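Local coordinates for malyl-CoA lyase/beta-methylmalyl-CoA lyase (Methylobacterium extorquens, PDB 5UGR), which belongs to the HpcH/HpaI aldolase/citrate lyase family, which has a TIM-barrel fold, and carries a bound magnesium ion, at residues Pro11-Arg15 / Gln316-Met321; Arg223-Phe229 / Phe250-Ile256; Ile281-Met285 / Ile308-Glu312. The contacts are given in a common frame with arbitrary orientation. Numbering follows the deposited sequence.

Contact 2 is the core of the set: it pairs the last two strands of the TIM barrel, its centre about 6 Å from the centre of the chain, through backbone hydrogen bonds and a buried salt bridge. Contacts 1 and 3 lie further out, are only partly buried and share helix 305-322. In contact 1 the C-terminal part of this helix meets the loop leading into the first barrel strand; in contact 3 an earlier part crosses helix 272-291 through apolar side chains. Contact 1 mixes polar and apolar chemistry and touches contact 2 directly: Lys317 NZ is 2.7 Å from Glu251 OE1, a salt bridge, and His14 ND1 2.9 Å from Arg223 NE, a probable hydrogen bond.

Contact 1: Pro11-Arg15 / Gln316-Met321; sequences PRLHR and QKADAM
The loop Pro11-Arg15, extended through Leu13 and turning at His14 and Arg15, runs past helical residues Gln316-Met321, so the loop entering the first strand meets the last helix at the N-terminal end of the TIM barrel. CA atoms come nearest at Leu13-Lys317, 5.0 Å, and Pro11-Gln316, 6.4 Å.

Polar links sit at the Pro11 end. Lys317 curls (m, p, chi3 126°, p) so that its NZ donates to Arg12 O at 3.0 Å; the same ammonium forms a salt bridge with Glu251. A water donates to Pro11 O (2.8 Å) and Gln316 O (3.2 Å).

Apolar packing centres on Leu13 (t, p): its CB is 3.9 Å from Ala320 CB, its CD2 3.7 Å from Met321 CG. Pro11 CG lies 3.9 Å from Gln316 CB. Met321 CG lies over one face of the Arg15 guanidinium, and Met321 CE is 3.6 Å from Arg15 NH1, while Arg15 pairs with Asp37.

The lysine answers a backbone carbonyl and a carboxylate at once, tying loop and helix to the barrel.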
# COMPACT_ATOMS: atom_id res chain seq x y z
N PRO A 11 2.26 -5.49 29.98
CA PRO A 11 3.68 -5.61 30.38
C PRO A 11 4.06 -6.81 31.30
O PRO A 11 4.28 -6.61 32.50
CB PRO A 11 3.95 -4.27 31.10
CG PRO A 11 2.63 -3.89 31.69
CD PRO A 11 1.55 -4.48 30.79
N ARG A 12 4.27 -7.98 30.73
CA ARG A 12 4.58 -9.21 31.49
C ARG A 12 6.06 -9.40 31.60
O ARG A 12 6.82 -9.03 30.69
CB ARG A 12 4.00 -10.43 30.80
CG ARG A 12 2.52 -10.34 30.43
CD ARG A 12 1.96 -11.63 29.87
NE ARG A 12 0.68 -11.44 29.22
CZ ARG A 12 -0.49 -11.90 29.63
NH1 ARG A 12 -0.67 -12.49 30.84
NH2 ARG A 12 -1.52 -11.73 28.86
N LEU A 13 6.46 -10.10 32.68
CA LEU A 13 7.82 -10.55 32.88
C LEU A 13 8.04 -11.79 32.02
O LEU A 13 7.23 -12.71 32.02
CB LEU A 13 8.07 -10.87 34.36
CG LEU A 13 9.46 -11.34 34.69
CD1 LEU A 13 10.49 -10.25 34.54
CD2 LEU A 13 9.49 -11.79 36.15
N HIS A 14 9.07 -11.77 31.19
CA HIS A 14 9.24 -12.76 30.14
C HIS A 14 10.73 -13.07 29.90
O HIS A 14 11.22 -13.05 28.77
CB HIS A 14 8.56 -12.19 28.89
CG HIS A 14 8.29 -13.17 27.82
ND1 HIS A 14 7.29 -12.96 26.88
CD2 HIS A 14 8.85 -14.35 27.52
CE1 HIS A 14 7.25 -13.99 26.07
NE2 HIS A 14 8.20 -14.84 26.42
N ARG A 15 11.47 -13.34 30.96
CA ARG A 15 12.90 -13.66 30.84
C ARG A 15 13.17 -15.05 30.25
O ARG A 15 14.14 -15.26 29.52
CB ARG A 15 13.58 -13.53 32.20
CG ARG A 15 13.49 -12.18 32.86
CD ARG A 15 13.86 -12.24 34.31
NE ARG A 15 13.02 -13.15 35.05
CZ ARG A 15 13.31 -13.63 36.26
NH1 ARG A 15 14.41 -13.27 36.91
NH2 ARG A 15 12.48 -14.47 36.84
N GLN A 316 6.94 -2.30 35.65
CA GLN A 316 5.98 -3.37 35.87
C GLN A 316 6.69 -4.72 35.91
O GLN A 316 6.35 -5.60 36.70
CB GLN A 316 4.84 -3.35 34.82
CG GLN A 316 3.79 -2.22 34.99
CD GLN A 316 3.04 -2.20 36.33
OE1 GLN A 316 2.97 -1.15 36.98
NE2 GLN A 316 2.48 -3.34 36.74
N LYS A 317 7.66 -4.88 35.03
CA LYS A 317 8.54 -6.05 34.98
C LYS A 317 9.45 -6.24 36.23
O LYS A 317 9.55 -7.37 36.79
CB LYS A 317 9.35 -6.05 33.65
CG LYS A 317 8.63 -6.62 32.41
CD LYS A 317 7.75 -5.62 31.64
CE LYS A 317 8.04 -5.49 30.15
NZ LYS A 317 7.36 -6.48 29.25
N ALA A 318 10.07 -5.16 36.71
CA ALA A 318 10.86 -5.18 37.94
C ALA A 318 9.99 -5.52 39.15
O ALA A 318 10.39 -6.26 40.06
CB ALA A 318 11.55 -3.83 38.15
N ASP A 319 8.78 -4.98 39.16
CA ASP A 319 7.87 -5.22 40.28
C ASP A 319 7.50 -6.69 40.30
O ASP A 319 7.36 -7.28 41.36
CB ASP A 319 6.60 -4.38 40.14
CG ASP A 319 6.84 -2.87 40.41
OD1 ASP A 319 7.96 -2.44 40.88
OD2 ASP A 319 5.83 -2.13 40.22
N ALA A 320 7.29 -7.28 39.12
CA ALA A 320 6.94 -8.72 39.04
C ALA A 320 8.02 -9.61 39.61
O ALA A 320 7.75 -10.61 40.28
CB ALA A 320 6.68 -9.11 37.60
N MET A 321 9.26 -9.25 39.35
CA MET A 321 10.41 -9.98 39.85
C MET A 321 10.42 -9.94 41.35
O MET A 321 10.72 -10.93 41.98
CB MET A 321 11.74 -9.47 39.26
CG MET A 321 12.29 -10.44 38.23
SD MET A 321 13.78 -9.68 37.72
CE MET A 321 14.78 -10.39 39.08
O HOH W 1 4.28 -7.52 35.13

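Contact 2: Arg223-Phe229 / Phe250-Ile256; sequences RPIDGPF and FEGKWAI
Strands 223-226 and 252-255 run parallel in the closed sheet, their axes 4.6 Å apart at closest and 39° from alignment. They are the seventh and eighth strands of the TIM barrel, joined through helix 235-248 in a beta-alpha-beta crossover. Asp226 pairs with Lys253, CA to CA 4.5 Å. Three backbone hydrogen bonds join the segments: Glu251 N to Pro224 O, 2.8 Å; Asp226 N to Gly252 O and Trp254 N to Asp226 O, both 2.9 Å.

On the helix-facing side, Lys253 (t, t, t, p) reaches across to the neighbouring strand so NZ makes a salt bridge to Asp226 OD2 at 2.7 Å and donates to Gly227 O at 2.8 Å. Pro224 CB sits over the Phe250 ring, 4.2 Å from its centroid.

Trp254 (chi1 m) takes Gly227 CA over its five-membered ring, 3.8 Å from the centroid, and hydrogen-bonds Ser162; its side chain is about 6 Å from the magnesium ion. Beyond the C-terminal end of strand 223-226, one water bridges Phe229 N (2.9 Å) and Trp254 O (2.8 Å).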
# COMPACT_ATOMS: atom_id res chain seq x y z
N ARG A 223 7.25 -7.45 23.01
CA ARG A 223 8.44 -8.08 23.61
C ARG A 223 9.21 -8.88 22.56
O ARG A 223 8.61 -9.80 21.99
CB ARG A 223 8.03 -8.99 24.77
CG ARG A 223 7.20 -8.35 25.86
CD ARG A 223 6.96 -9.30 27.01
NE ARG A 223 6.04 -10.38 26.74
CZ ARG A 223 4.71 -10.30 26.85
NH1 ARG A 223 3.96 -11.42 26.66
NH2 ARG A 223 4.11 -9.13 27.10
N PRO A 224 10.51 -8.60 22.36
CA PRO A 224 11.32 -9.45 21.48
C PRO A 224 11.96 -10.57 22.30
O PRO A 224 12.73 -10.31 23.25
CB PRO A 224 12.39 -8.48 20.97
CG PRO A 224 12.39 -7.28 21.85
CD PRO A 224 11.26 -7.40 22.83
N ILE A 225 11.68 -11.81 21.85
CA ILE A 225 12.10 -13.03 22.57
C ILE A 225 12.94 -13.87 21.63
O ILE A 225 12.56 -14.11 20.46
CB ILE A 225 10.87 -13.86 23.06
CG1 ILE A 225 9.89 -12.96 23.83
CG2 ILE A 225 11.36 -15.03 23.89
CD1 ILE A 225 10.42 -12.32 25.08
N ASP A 226 14.08 -14.38 22.13
CA ASP A 226 14.94 -15.25 21.33
C ASP A 226 14.51 -16.68 21.53
O ASP A 226 14.09 -17.07 22.63
CB ASP A 226 16.40 -15.05 21.78
CG ASP A 226 17.42 -15.64 20.82
OD1 ASP A 226 17.12 -15.75 19.60
OD2 ASP A 226 18.49 -16.07 21.35
N GLY A 227 14.67 -17.50 20.50
CA GLY A 227 14.19 -18.87 20.48
C GLY A 227 15.16 -19.91 21.09
O GLY A 227 16.00 -19.57 21.95
N PRO A 228 15.06 -21.15 20.64
CA PRO A 228 15.74 -22.25 21.30
C PRO A 228 17.23 -22.31 21.00
O PRO A 228 17.66 -21.86 19.93
CB PRO A 228 15.02 -23.48 20.74
CG PRO A 228 14.57 -23.03 19.37
CD PRO A 228 14.19 -21.58 19.53
N PHE A 229 17.99 -22.91 21.93
CA PHE A 229 19.41 -23.23 21.80
C PHE A 229 19.52 -24.69 22.19
O PHE A 229 19.12 -25.07 23.29
CB PHE A 229 20.20 -22.36 22.74
CG PHE A 229 21.69 -22.58 22.72
CD1 PHE A 229 22.48 -21.92 21.79
CD2 PHE A 229 22.31 -23.49 23.57
CE1 PHE A 229 23.85 -22.12 21.76
CE2 PHE A 229 23.69 -23.67 23.57
CZ PHE A 229 24.46 -23.00 22.65
N PHE A 250 16.77 -7.62 23.39
CA PHE A 250 15.82 -8.72 23.62
C PHE A 250 15.51 -8.85 25.11
O PHE A 250 16.36 -8.55 25.97
CB PHE A 250 16.37 -10.05 23.14
CG PHE A 250 16.23 -10.31 21.65
CD1 PHE A 250 16.85 -9.49 20.70
CD2 PHE A 250 15.39 -11.29 21.21
CE1 PHE A 250 16.66 -9.70 19.33
CE2 PHE A 250 15.21 -11.52 19.86
CZ PHE A 250 15.84 -10.71 18.92
N GLU A 251 14.30 -9.31 25.40
CA GLU A 251 13.77 -9.34 26.76
C GLU A 251 13.77 -10.70 27.39
O GLU A 251 13.59 -10.78 28.61
CB GLU A 251 12.30 -8.83 26.62
CG GLU A 251 11.57 -8.62 27.83
CD GLU A 251 10.39 -7.73 27.58
OE1 GLU A 251 9.52 -7.88 28.44
OE2 GLU A 251 10.47 -6.88 26.62
N GLY A 252 13.94 -11.77 26.59
CA GLY A 252 13.97 -13.13 27.13
C GLY A 252 14.36 -14.14 26.10
O GLY A 252 14.62 -13.79 24.93
N LYS A 253 14.45 -15.40 26.54
CA LYS A 253 14.88 -16.49 25.67
C LYS A 253 14.21 -17.78 26.09
O LYS A 253 13.86 -18.01 27.29
CB LYS A 253 16.41 -16.68 25.71
CG LYS A 253 17.01 -17.66 24.71
CD LYS A 253 18.51 -17.60 24.64
CE LYS A 253 19.12 -18.66 23.74
NZ LYS A 253 18.55 -18.58 22.37
N TRP A 254 14.02 -18.65 25.07
CA TRP A 254 13.47 -19.95 25.35
C TRP A 254 14.42 -20.82 26.18
O TRP A 254 15.63 -20.77 26.04
CB TRP A 254 13.14 -20.72 24.08
CG TRP A 254 11.99 -20.16 23.29
CD1 TRP A 254 11.49 -18.87 23.29
CD2 TRP A 254 11.27 -20.87 22.30
NE1 TRP A 254 10.47 -18.77 22.38
CE2 TRP A 254 10.31 -19.98 21.74
CE3 TRP A 254 11.33 -22.17 21.84
CZ2 TRP A 254 9.45 -20.38 20.74
CZ3 TRP A 254 10.49 -22.58 20.86
CH2 TRP A 254 9.55 -21.69 20.29
N ALA A 255 13.78 -21.68 26.97
CA ALA A 255 14.41 -22.82 27.61
C ALA A 255 13.73 -24.08 27.07
O ALA A 255 12.50 -24.23 27.14
CB ALA A 255 14.29 -22.74 29.13
N ILE A 256 14.53 -24.97 26.52
CA ILE A 256 14.02 -26.26 26.04
C ILE A 256 14.62 -27.41 26.83
O ILE A 256 14.39 -28.58 26.50
CB ILE A 256 14.16 -26.44 24.50
CG1 ILE A 256 15.60 -26.38 24.04
CG2 ILE A 256 13.32 -25.43 23.72
CD1 ILE A 256 15.77 -26.93 22.62
O HOH W 2 19.53 -19.85 20.07
O HOH W 3 16.64 -22.90 24.51

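Contact 3: Ile281-Met285 / Ile308-Glu312; sequences ILEAM and IRMAE
Met285, Ile308 and Ala311 have the most surface buried where helix 272-291 crosses helix 305-322. Build both segments, Ile281-Met285 and Ile308-Glu312, as regular alpha helix; Met285 N to Ile281 O and Glu312 N to Ile308 O are each 2.9 Å. Set the axes 10.2 Å apart at closest, with 122° between their N-to-C directions, a signed crossing angle of -122°. The nearest CA pair is Ile281-Ala311, at 6.8 Å.

Met285 points its CA-to-CB bond toward the other helix and, with chi angles m, t, p, brings SD to 3.5 Å from Ile308 CG2. Its methyl CE then reaches 3.6 Å from Glu312 OE2, a van der Waals approach at the margin of the interface.

Ile308 (m, t) also meets Ile281, with Ile281 CG2 4.3 Å from Ile308 CG1. It further touches Val296 and Ile303 of the hairpin that connects the two helices.

Ala311 points its CB toward the other helix, where it meets Ile281 CG2 at 3.8 Å and Leu282 CD2 at 4.2 Å. Leu282 (m, t) continues along the surface, CD2 lying 3.9 Å from the aliphatic CG of Glu312.

Each helix offers an adjacent pair and a residue one turn away, 281, 282 and 285 against 308, 311 and 312, so a single side of each is used. Away from this interface, Met310 packs on Ala170 of a neighbouring subunit. The arrangement is that of two obliquely crossed helices, packed through mainly apolar side chains and linked by the beta hairpin 296-303, in the C-terminal part of the chain that follows the eighth strand of the barrel.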
# COMPACT_ATOMS: atom_id res chain seq x y z
N ILE A 281 12.36 8.39 36.47
CA ILE A 281 11.46 8.93 35.48
C ILE A 281 10.03 9.05 36.06
O ILE A 281 9.38 10.07 35.88
CB ILE A 281 11.51 8.13 34.17
CG1 ILE A 281 12.82 8.44 33.42
CG2 ILE A 281 10.33 8.46 33.28
CD1 ILE A 281 13.13 7.48 32.25
N LEU A 282 9.56 7.99 36.72
CA LEU A 282 8.21 8.00 37.29
C LEU A 282 8.12 9.09 38.39
O LEU A 282 7.10 9.77 38.47
CB LEU A 282 7.80 6.60 37.83
CG LEU A 282 7.78 5.43 36.83
CD1 LEU A 282 6.95 4.29 37.39
CD2 LEU A 282 7.35 5.83 35.43
N GLU A 283 9.17 9.24 39.19
CA GLU A 283 9.10 10.30 40.20
C GLU A 283 9.19 11.68 39.52
O GLU A 283 8.48 12.59 39.93
CB GLU A 283 10.10 10.09 41.34
CG GLU A 283 9.74 8.96 42.31
CD GLU A 283 8.59 9.30 43.21
OE1 GLU A 283 8.76 10.18 44.06
OE2 GLU A 283 7.52 8.70 43.07
N ALA A 284 9.92 11.81 38.42
CA ALA A 284 9.94 13.08 37.67
C ALA A 284 8.58 13.42 37.08
O ALA A 284 8.19 14.60 36.97
CB ALA A 284 10.99 13.02 36.56
N MET A 285 7.83 12.39 36.67
CA MET A 285 6.45 12.59 36.21
C MET A 285 5.59 13.14 37.34
O MET A 285 4.79 14.06 37.13
CB MET A 285 5.82 11.28 35.75
CG MET A 285 6.46 10.71 34.53
SD MET A 285 6.11 8.97 34.34
CE MET A 285 4.32 8.93 34.33
N ILE A 308 8.56 7.74 28.73
CA ILE A 308 7.72 7.47 29.93
C ILE A 308 7.10 6.09 29.80
O ILE A 308 7.11 5.32 30.76
CB ILE A 308 6.64 8.56 30.11
CG1 ILE A 308 7.34 9.86 30.55
CG2 ILE A 308 5.52 8.11 31.03
CD1 ILE A 308 6.49 11.13 30.41
N ARG A 309 6.50 5.79 28.62
CA ARG A 309 5.87 4.49 28.44
C ARG A 309 6.82 3.33 28.56
O ARG A 309 6.46 2.29 29.16
CB ARG A 309 5.03 4.45 27.16
CG ARG A 309 3.86 5.40 27.18
CD ARG A 309 3.07 5.51 25.88
NE ARG A 309 1.79 6.19 26.10
CZ ARG A 309 0.74 6.08 25.31
NH1 ARG A 309 0.80 5.36 24.16
NH2 ARG A 309 -0.35 6.74 25.64
N MET A 310 8.06 3.49 28.07
CA MET A 310 9.09 2.48 28.30
C MET A 310 9.43 2.30 29.75
O MET A 310 9.65 1.18 30.21
CB MET A 310 10.35 2.77 27.50
CG MET A 310 10.14 2.70 26.02
SD MET A 310 11.67 2.68 25.04
CE MET A 310 12.22 0.97 25.28
N ALA A 311 9.49 3.40 30.49
CA ALA A 311 9.81 3.34 31.91
C ALA A 311 8.71 2.63 32.70
O ALA A 311 9.01 1.78 33.54
CB ALA A 311 10.03 4.74 32.45
N GLU A 312 7.47 2.94 32.36
CA GLU A 312 6.35 2.28 33.03
C GLU A 312 6.39 0.76 32.80
O GLU A 312 6.17 -0.02 33.73
CB GLU A 312 5.02 2.86 32.55
CG GLU A 312 4.75 4.27 33.02
CD GLU A 312 3.52 4.93 32.42
OE1 GLU A 312 3.16 4.57 31.27
OE2 GLU A 312 2.97 5.84 33.09